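Local coordinates for putative uncharacterized protein PH1780 (Pyrococcus horikoshii, PDB 2YZQ), which is of unknown function but carries four CBS-domain repeats and binds S-adenosylmethionine, consistent with a role in sensing that ligand, at residues Y123-V136 and L264-L277. Numbering follows the deposited sequence.
Sequences YKGVEIEPYYQRYV and LIGLIRDFDLLKVL
V276 puts CG2 over one face of the Y131 ring, a CH-pi contact 3.6 Å from CG2 to the ring centroid, while P130 CB covers the opposite face. The other methyl of V276, CG1, meets Y123 CE1. This is where two CBS repeats pack as a pair: the loop 123-136, between helix 109-117 and strand 139-140, lies along strand 264-269 and the helical turns after it. I128 CD1 packs on I268 CB, 4.0 Å away; I268 carries CG1 away from its own N (chi1 -178°), and a turn at chi2 (67°) sets CD1 against Y132 CA and CB. Beyond it V136 CG2 rests on L267 CB and CD2, and L267 lies close to Q254 of the S-adenosylmethionine site. The backbones join in a single antiparallel bridge, Q133 N to L267 O (2.9 Å) and L267 N to Q133 O, next to the classic bulge that I265 and G266 form opposite V257. At the outer side R134 NH1 lies over the Y132 ring, and the same guanidinium clasps E129 O with both terminal nitrogens. K275, its chain bent at chi3 (-63°), reaches back past the Y131 ring to bring NZ to Y131 O, a bond doubtfully short at 2.5 Å. D272 gathers R269 and Q133: R269 grips it side-on, NE to OD2 and NH2 to OD1, and Q133 NE2 meets D272 OD1 at 2.7 Å. Replacing D272 with an alanine would probably leave the R269 guanidinium without its counter-charge and the Q133 amide free to turn. On OD1, Q133 NE2 and R269 NH2 arrive from opposite faces of the carboxylate.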
ATOM      1  N   TYR A 123      -9.306  15.550   7.778  1.00 28.48           N
ATOM      2  CA  TYR A 123      -9.408  14.189   8.294  1.00 26.55           C
ATOM      3  C   TYR A 123      -9.057  13.985   9.754  1.00 26.49           C
ATOM      4  O   TYR A 123      -9.002  12.847  10.230  1.00 24.11           O
ATOM      5  CB  TYR A 123      -8.590  13.253   7.410  1.00 28.07           C
ATOM      6  CG  TYR A 123      -9.053  13.340   5.984  1.00 28.17           C
ATOM      7  CD1 TYR A 123     -10.316  12.877   5.620  1.00 28.88           C
ATOM      8  CD2 TYR A 123      -8.278  13.975   5.018  1.00 27.91           C
ATOM      9  CE1 TYR A 123     -10.801  13.049   4.335  1.00 30.51           C
ATOM     10  CE2 TYR A 123      -8.755  14.154   3.729  1.00 30.03           C
ATOM     11  CZ  TYR A 123     -10.018  13.690   3.393  1.00 29.81           C
ATOM     12  OH  TYR A 123     -10.506  13.873   2.121  1.00 30.45           O
ATOM     13  N   LYS A 124      -8.820  15.080  10.467  1.00 25.87           N
ATOM     14  CA  LYS A 124      -8.522  14.985  11.888  1.00 27.18           C
ATOM     15  C   LYS A 124      -9.836  14.646  12.576  1.00 28.65           C
ATOM     16  O   LYS A 124      -9.857  14.161  13.708  1.00 28.63           O
ATOM     17  CB  LYS A 124      -7.980  16.315  12.422  1.00 27.53           C
ATOM     18  CG  LYS A 124      -6.576  16.645  11.949  1.00 29.68           C
ATOM     19  CD  LYS A 124      -6.047  17.905  12.614  1.00 31.02           C
ATOM     20  CE  LYS A 124      -4.591  18.142  12.255  1.00 32.48           C
ATOM     21  NZ  LYS A 124      -4.048  19.353  12.929  1.00 33.54           N
ATOM     22  N   GLY A 125     -10.934  14.896  11.870  1.00 28.66           N
ATOM     23  CA  GLY A 125     -12.247  14.616  12.419  1.00 30.44           C
ATOM     24  C   GLY A 125     -12.972  13.474  11.730  1.00 30.09           C
ATOM     25  O   GLY A 125     -14.140  13.607  11.360  1.00 31.76           O
ATOM     26  N   VAL A 126     -12.284  12.350  11.556  1.00 28.69           N
ATOM     27  CA  VAL A 126     -12.876  11.180  10.916  1.00 25.20           C
ATOM     28  C   VAL A 126     -12.260   9.889  11.453  1.00 23.46           C
ATOM     29  O   VAL A 126     -11.105   9.575  11.155  1.00 21.70           O
ATOM     30  CB  VAL A 126     -12.673  11.212   9.385  1.00 26.69           C
ATOM     31  CG1 VAL A 126     -13.371  10.023   8.746  1.00 26.26           C
ATOM     32  CG2 VAL A 126     -13.204  12.520   8.808  1.00 27.53           C
ATOM     33  N   GLU A 127     -13.030   9.139  12.238  1.00 20.70           N
ATOM     34  CA  GLU A 127     -12.535   7.882  12.798  1.00 18.54           C
ATOM     35  C   GLU A 127     -12.504   6.824  11.706  1.00 17.49           C
ATOM     36  O   GLU A 127     -13.257   6.900  10.732  1.00 17.08           O
ATOM     37  CB  GLU A 127     -13.424   7.404  13.955  1.00 21.32           C
ATOM     38  CG  GLU A 127     -13.603   8.428  15.069  1.00 25.97           C
ATOM     39  CD  GLU A 127     -14.156   7.831  16.354  1.00 28.52           C
ATOM     40  OE1 GLU A 127     -14.853   6.795  16.286  1.00 26.73           O
ATOM     41  OE2 GLU A 127     -13.898   8.405  17.434  1.00 27.98           O
ATOM     42  N   ILE A 128     -11.638   5.831  11.872  1.00 13.92           N
ATOM     43  CA  ILE A 128     -11.513   4.770  10.879  1.00 13.24           C
ATOM     44  C   ILE A 128     -12.488   3.617  11.075  1.00 12.92           C
ATOM     45  O   ILE A 128     -12.501   2.679  10.283  1.00 12.76           O
ATOM     46  CB  ILE A 128     -10.083   4.170  10.876  1.00 10.36           C
ATOM     47  CG1 ILE A 128      -9.775   3.524  12.234  1.00 12.57           C
ATOM     48  CG2 ILE A 128      -9.070   5.257  10.543  1.00 13.97           C
ATOM     49  CD1 ILE A 128      -8.521   2.659  12.228  1.00 11.44           C
ATOM     50  N   GLU A 129     -13.314   3.691  12.115  1.00 14.00           N
ATOM     51  CA  GLU A 129     -14.252   2.614  12.414  1.00 14.31           C
ATOM     52  C   GLU A 129     -15.005   2.032  11.212  1.00 14.07           C
ATOM     53  O   GLU A 129     -15.066   0.815  11.050  1.00 14.78           O
ATOM     54  CB  GLU A 129     -15.244   3.077  13.493  1.00 16.32           C
ATOM     55  CG  GLU A 129     -16.159   1.989  14.047  1.00 20.00           C
ATOM     56  CD  GLU A 129     -17.316   1.663  13.122  1.00 22.44           C
ATOM     57  OE1 GLU A 129     -17.928   2.610  12.584  1.00 24.44           O
ATOM     58  OE2 GLU A 129     -17.623   0.465  12.940  1.00 25.22           O
ATOM     59  N   PRO A 130     -15.554   2.886  10.331  1.00 14.07           N
ATOM     60  CA  PRO A 130     -16.287   2.345   9.178  1.00 15.72           C
ATOM     61  C   PRO A 130     -15.435   1.763   8.049  1.00 15.81           C
ATOM     62  O   PRO A 130     -15.958   1.072   7.170  1.00 17.40           O
ATOM     63  CB  PRO A 130     -17.092   3.552   8.673  1.00 17.16           C
ATOM     64  CG  PRO A 130     -17.041   4.561   9.806  1.00 16.41           C
ATOM     65  CD  PRO A 130     -15.673   4.352  10.383  1.00 15.97           C
ATOM     66  N   TYR A 131     -14.129   2.014   8.088  1.00 13.70           N
ATOM     67  CA  TYR A 131     -13.246   1.602   7.002  1.00 15.08           C
ATOM     68  C   TYR A 131     -12.243   0.471   7.177  1.00 13.78           C
ATOM     69  O   TYR A 131     -11.798  -0.100   6.187  1.00 14.84           O
ATOM     70  CB  TYR A 131     -12.477   2.834   6.520  1.00 15.63           C
ATOM     71  CG  TYR A 131     -13.365   4.033   6.310  1.00 17.70           C
ATOM     72  CD1 TYR A 131     -14.235   4.092   5.225  1.00 19.00           C
ATOM     73  CD2 TYR A 131     -13.375   5.087   7.223  1.00 18.73           C
ATOM     74  CE1 TYR A 131     -15.099   5.170   5.052  1.00 19.74           C
ATOM     75  CE2 TYR A 131     -14.237   6.171   7.060  1.00 21.04           C
ATOM     76  CZ  TYR A 131     -15.096   6.203   5.972  1.00 19.94           C
ATOM     77  OH  TYR A 131     -15.963   7.260   5.807  1.00 22.95           O
ATOM     78  N   TYR A 132     -11.869   0.141   8.406  1.00 13.75           N
ATOM     79  CA  TYR A 132     -10.865  -0.896   8.569  1.00 13.20           C
ATOM     80  C   TYR A 132     -11.382  -2.291   8.241  1.00 13.76           C
ATOM     81  O   TYR A 132     -12.573  -2.582   8.379  1.00 13.49           O
ATOM     82  CB  TYR A 132     -10.264  -0.840   9.988  1.00 11.54           C
ATOM     83  CG  TYR A 132     -11.130  -1.380  11.102  1.00 10.54           C
ATOM     84  CD1 TYR A 132     -11.179  -2.747  11.373  1.00 11.92           C
ATOM     85  CD2 TYR A 132     -11.876  -0.521  11.908  1.00 13.09           C
ATOM     86  CE1 TYR A 132     -11.949  -3.248  12.425  1.00 12.55           C
ATOM     87  CE2 TYR A 132     -12.651  -1.009  12.961  1.00 13.01           C
ATOM     88  CZ  TYR A 132     -12.681  -2.372  13.213  1.00 13.40           C
ATOM     89  OH  TYR A 132     -13.447  -2.862  14.248  1.00 14.90           O
ATOM     90  N   GLN A 133     -10.478  -3.138   7.763  1.00 13.02           N
ATOM     91  CA  GLN A 133     -10.817  -4.511   7.410  1.00 13.00           C
ATOM     92  C   GLN A 133     -11.041  -5.356   8.652  1.00 13.44           C
ATOM     93  O   GLN A 133     -10.228  -5.351   9.577  1.00 13.04           O
ATOM     94  CB  GLN A 133      -9.699  -5.155   6.589  1.00 15.21           C
ATOM     95  CG  GLN A 133      -9.512  -4.588   5.198  1.00 17.36           C
ATOM     96  CD  GLN A 133     -10.738  -4.768   4.333  1.00 18.73           C
ATOM     97  OE1 GLN A 133     -11.324  -5.849   4.285  1.00 20.79           O
ATOM     98  NE2 GLN A 133     -11.131  -3.709   3.636  1.00 22.76           N
ATOM     99  N   ARG A 134     -12.155  -6.077   8.668  1.00 12.63           N
ATOM    100  CA  ARG A 134     -12.476  -6.957   9.782  1.00 13.83           C
ATOM    101  C   ARG A 134     -11.854  -8.324   9.526  1.00 14.16           C
ATOM    102  O   ARG A 134     -11.770  -9.162  10.426  1.00 16.72           O
ATOM    103  CB  ARG A 134     -13.991  -7.112   9.920  1.00 13.78           C
ATOM    104  CG  ARG A 134     -14.650  -6.105  10.840  1.00 15.36           C
ATOM    105  CD  ARG A 134     -14.571  -4.678  10.318  1.00 15.40           C
ATOM    106  NE  ARG A 134     -15.337  -3.792  11.191  1.00 13.74           N
ATOM    107  CZ  ARG A 134     -15.371  -2.468  11.091  1.00 15.81           C
ATOM    108  NH1 ARG A 134     -14.676  -1.848  10.146  1.00 13.73           N
ATOM    109  NH2 ARG A 134     -16.106  -1.767  11.944  1.00 16.23           N
ATOM    110  N   TYR A 135     -11.430  -8.543   8.290  1.00 13.05           N
ATOM    111  CA  TYR A 135     -10.823  -9.806   7.901  1.00 15.46           C
ATOM    112  C   TYR A 135      -9.341  -9.569   7.688  1.00 16.29           C
ATOM    113  O   TYR A 135      -8.947  -8.725   6.879  1.00 16.31           O
ATOM    114  CB  TYR A 135     -11.483 -10.316   6.622  1.00 17.28           C
ATOM    115  CG  TYR A 135     -12.990 -10.405   6.739  1.00 20.65           C
ATOM    116  CD1 TYR A 135     -13.583 -11.215   7.708  1.00 21.57           C
ATOM    117  CD2 TYR A 135     -13.821  -9.677   5.889  1.00 21.02           C
ATOM    118  CE1 TYR A 135     -14.969 -11.298   7.829  1.00 24.07           C
ATOM    119  CE2 TYR A 135     -15.211  -9.755   6.000  1.00 23.48           C
ATOM    120  CZ  TYR A 135     -15.775 -10.569   6.972  1.00 25.45           C
ATOM    121  OH  TYR A 135     -17.146 -10.670   7.080  1.00 28.20           O
ATOM    122  N   VAL A 136      -8.521 -10.320   8.414  1.00 14.17           N
ATOM    123  CA  VAL A 136      -7.079 -10.152   8.325  1.00 13.91           C
ATOM    124  C   VAL A 136      -6.306 -11.465   8.363  1.00 13.96           C
ATOM    125  O   VAL A 136      -6.593 -12.339   9.182  1.00 13.74           O
ATOM    126  CB  VAL A 136      -6.585  -9.259   9.478  1.00 16.42           C
ATOM    127  CG1 VAL A 136      -7.009  -9.853  10.804  1.00 21.60           C
ATOM    128  CG2 VAL A 136      -5.077  -9.100   9.418  1.00 15.60           C
ATOM    129  N   LEU A 264      -6.261  -8.338  18.673  1.00 13.20           N
ATOM    130  CA  LEU A 264      -6.437  -8.041  17.255  1.00 11.94           C
ATOM    131  C   LEU A 264      -7.878  -8.203  16.780  1.00 12.09           C
ATOM    132  O   LEU A 264      -8.467  -9.277  16.911  1.00 12.55           O
ATOM    133  CB  LEU A 264      -5.519  -8.949  16.436  1.00 14.04           C
ATOM    134  CG  LEU A 264      -5.387  -8.684  14.938  1.00 15.15           C
ATOM    135  CD1 LEU A 264      -4.807  -7.289  14.723  1.00 13.52           C
ATOM    136  CD2 LEU A 264      -4.484  -9.742  14.310  1.00 15.34           C
ATOM    137  N   ILE A 265      -8.427  -7.139  16.201  1.00 10.73           N
ATOM    138  CA  ILE A 265      -9.801  -7.168  15.706  1.00 10.51           C
ATOM    139  C   ILE A 265      -9.920  -6.698  14.261  1.00 12.28           C
ATOM    140  O   ILE A 265     -11.013  -6.683  13.695  1.00 12.24           O
ATOM    141  CB  ILE A 265     -10.733  -6.306  16.590  1.00 11.02           C
ATOM    142  CG1 ILE A 265     -10.299  -4.834  16.553  1.00 10.48           C
ATOM    143  CG2 ILE A 265     -10.715  -6.837  18.019  1.00 12.33           C
ATOM    144  CD1 ILE A 265     -11.199  -3.903  17.364  1.00 13.01           C
ATOM    145  N   GLY A 266      -8.797  -6.326  13.660  1.00 10.90           N
ATOM    146  CA  GLY A 266      -8.837  -5.866  12.284  1.00 12.28           C
ATOM    147  C   GLY A 266      -7.512  -5.322  11.795  1.00 10.91           C
ATOM    148  O   GLY A 266      -6.485  -5.465  12.455  1.00 10.71           O
ATOM    149  N   LEU A 267      -7.541  -4.679  10.633  1.00 11.26           N
ATOM    150  CA  LEU A 267      -6.336  -4.116  10.047  1.00 11.02           C
ATOM    151  C   LEU A 267      -6.720  -2.905   9.216  1.00 10.50           C
ATOM    152  O   LEU A 267      -7.683  -2.960   8.454  1.00 11.52           O
ATOM    153  CB  LEU A 267      -5.669  -5.159   9.140  1.00 11.15           C
ATOM    154  CG  LEU A 267      -4.351  -4.771   8.458  1.00 10.14           C
ATOM    155  CD1 LEU A 267      -3.246  -4.713   9.506  1.00 11.13           C
ATOM    156  CD2 LEU A 267      -4.003  -5.784   7.376  1.00 12.76           C
ATOM    157  N   ILE A 268      -6.006  -1.798   9.388  1.00 10.17           N
ATOM    158  CA  ILE A 268      -6.293  -0.629   8.567  1.00 10.19           C
ATOM    159  C   ILE A 268      -5.107  -0.454   7.616  1.00 10.17           C
ATOM    160  O   ILE A 268      -3.991  -0.158   8.043  1.00 10.77           O
ATOM    161  CB  ILE A 268      -6.540   0.660   9.419  1.00 10.50           C
ATOM    162  CG1 ILE A 268      -6.895   1.828   8.491  1.00 10.74           C
ATOM    163  CG2 ILE A 268      -5.326   0.996  10.292  1.00 11.76           C
ATOM    164  CD1 ILE A 268      -8.228   1.656   7.779  1.00 12.72           C
ATOM    165  N   ARG A 269      -5.357  -0.693   6.330  1.00 10.36           N
ATOM    166  CA  ARG A 269      -4.338  -0.584   5.289  1.00  9.99           C
ATOM    167  C   ARG A 269      -4.463   0.790   4.657  1.00 10.33           C
ATOM    168  O   ARG A 269      -5.512   1.432   4.761  1.00 11.26           O
ATOM    169  CB  ARG A 269      -4.570  -1.632   4.191  1.00  9.34           C
ATOM    170  CG  ARG A 269      -4.627  -3.091   4.670  1.00  9.93           C
ATOM    171  CD  ARG A 269      -5.045  -3.983   3.504  1.00 11.88           C
ATOM    172  NE  ARG A 269      -6.393  -3.638   3.063  1.00 12.52           N
ATOM    173  CZ  ARG A 269      -6.882  -3.899   1.855  1.00 14.24           C
ATOM    174  NH1 ARG A 269      -6.137  -4.515   0.946  1.00 17.39           N
ATOM    175  NH2 ARG A 269      -8.123  -3.536   1.554  1.00 15.24           N
ATOM    176  N   ASP A 270      -3.401   1.241   3.999  1.00 10.35           N
ATOM    177  CA  ASP A 270      -3.456   2.533   3.335  1.00 11.33           C
ATOM    178  C   ASP A 270      -4.576   2.492   2.297  1.00 11.64           C
ATOM    179  O   ASP A 270      -5.304   3.465   2.108  1.00 12.42           O
ATOM    180  CB  ASP A 270      -2.102   2.880   2.673  1.00 12.00           C
ATOM    181  CG  ASP A 270      -1.501   1.732   1.852  1.00 14.32           C
ATOM    182  OD1 ASP A 270      -2.194   0.741   1.544  1.00 13.22           O
ATOM    183  OD2 ASP A 270      -0.304   1.837   1.485  1.00 14.12           O
ATOM    184  N   PHE A 271      -4.725   1.340   1.655  1.00 11.71           N
ATOM    185  CA  PHE A 271      -5.741   1.140   0.631  1.00 13.15           C
ATOM    186  C   PHE A 271      -7.150   1.316   1.197  1.00 13.49           C
ATOM    187  O   PHE A 271      -8.064   1.747   0.494  1.00 14.60           O
ATOM    188  CB  PHE A 271      -5.599  -0.266   0.036  1.00 14.86           C
ATOM    189  CG  PHE A 271      -6.109  -0.387  -1.374  1.00 19.33           C
ATOM    190  CD1 PHE A 271      -5.423   0.213  -2.427  1.00 21.62           C
ATOM    191  CD2 PHE A 271      -7.268  -1.103  -1.653  1.00 22.19           C
ATOM    192  CE1 PHE A 271      -5.882   0.100  -3.739  1.00 22.03           C
ATOM    193  CE2 PHE A 271      -7.740  -1.222  -2.965  1.00 23.09           C
ATOM    194  CZ  PHE A 271      -7.042  -0.617  -4.009  1.00 24.24           C
ATOM    195  N   ASP A 272      -7.326   0.986   2.474  1.00 12.01           N
ATOM    196  CA  ASP A 272      -8.635   1.107   3.107  1.00 13.12           C
ATOM    197  C   ASP A 272      -9.010   2.563   3.332  1.00 14.14           C
ATOM    198  O   ASP A 272     -10.189   2.913   3.367  1.00 14.62           O
ATOM    199  CB  ASP A 272      -8.656   0.359   4.443  1.00 12.27           C
ATOM    200  CG  ASP A 272      -8.521  -1.139   4.270  1.00 12.48           C
ATOM    201  OD1 ASP A 272      -9.271  -1.700   3.450  1.00 13.46           O
ATOM    202  OD2 ASP A 272      -7.672  -1.755   4.951  1.00 13.11           O
ATOM    203  N   LEU A 273      -8.002   3.409   3.498  1.00 14.16           N
ATOM    204  CA  LEU A 273      -8.249   4.825   3.719  1.00 15.24           C
ATOM    205  C   LEU A 273      -8.823   5.495   2.472  1.00 16.31           C
ATOM    206  O   LEU A 273      -9.473   6.534   2.566  1.00 16.88           O
ATOM    207  CB  LEU A 273      -6.953   5.511   4.166  1.00 13.86           C
ATOM    208  CG  LEU A 273      -6.463   5.043   5.542  1.00 15.07           C
ATOM    209  CD1 LEU A 273      -5.163   5.749   5.900  1.00 14.96           C
ATOM    210  CD2 LEU A 273      -7.528   5.331   6.592  1.00 16.65           C
ATOM    211  N   LEU A 274      -8.605   4.888   1.307  1.00 16.67           N
ATOM    212  CA  LEU A 274      -9.127   5.441   0.058  1.00 17.31           C
ATOM    213  C   LEU A 274     -10.653   5.495   0.099  1.00 17.71           C
ATOM    214  O   LEU A 274     -11.275   6.350  -0.525  1.00 17.74           O
ATOM    215  CB  LEU A 274      -8.686   4.588  -1.132  1.00 18.31           C
ATOM    216  CG  LEU A 274      -7.183   4.485  -1.405  1.00 18.61           C
ATOM    217  CD1 LEU A 274      -6.949   3.534  -2.560  1.00 18.55           C
ATOM    218  CD2 LEU A 274      -6.612   5.863  -1.722  1.00 19.85           C
ATOM    219  N   LYS A 275     -11.253   4.578   0.849  1.00 18.16           N
ATOM    220  CA  LYS A 275     -12.704   4.524   0.952  1.00 18.55           C
ATOM    221  C   LYS A 275     -13.285   5.782   1.592  1.00 18.14           C
ATOM    222  O   LYS A 275     -14.462   6.103   1.408  1.00 19.54           O
ATOM    223  CB  LYS A 275     -13.116   3.284   1.744  1.00 20.14           C
ATOM    224  CG  LYS A 275     -12.578   1.991   1.141  1.00 23.44           C
ATOM    225  CD  LYS A 275     -13.070   0.774   1.899  1.00 26.20           C
ATOM    226  CE  LYS A 275     -12.578   0.772   3.337  1.00 24.69           C
ATOM    227  NZ  LYS A 275     -13.183  -0.366   4.088  1.00 32.45           N
ATOM    228  N   VAL A 276     -12.457   6.491   2.353  1.00 18.11           N
ATOM    229  CA  VAL A 276     -12.893   7.716   3.003  1.00 20.13           C
ATOM    230  C   VAL A 276     -13.223   8.777   1.951  1.00 21.55           C
ATOM    231  O   VAL A 276     -14.136   9.584   2.133  1.00 21.32           O
ATOM    232  CB  VAL A 276     -11.795   8.265   3.934  1.00 20.17           C
ATOM    233  CG1 VAL A 276     -12.231   9.591   4.539  1.00 22.56           C
ATOM    234  CG2 VAL A 276     -11.491   7.246   5.023  1.00 21.77           C
ATOM    235  N   LEU A 277     -12.479   8.765   0.850  1.00 23.63           N
ATOM    236  CA  LEU A 277     -12.681   9.725  -0.231  1.00 25.27           C
ATOM    237  C   LEU A 277     -13.960   9.488  -1.029  1.00 28.10           C
ATOM    238  O   LEU A 277     -14.414  10.370  -1.754  1.00 27.71           O
ATOM    239  CB  LEU A 277     -11.479   9.711  -1.177  1.00 24.45           C
ATOM    240  CG  LEU A 277     -10.212  10.385  -0.650  1.00 24.93           C
ATOM    241  CD1 LEU A 277      -9.024  10.034  -1.531  1.00 23.49           C
ATOM    242  CD2 LEU A 277     -10.427  11.890  -0.608  1.00 26.72           C
TER
HETATM  243  O   HOH W   1     -13.803  -5.528  14.580  1.00 30.52           O
HETATM  244  O   HOH W   2     -12.929  -8.339  13.512  1.00 38.42           O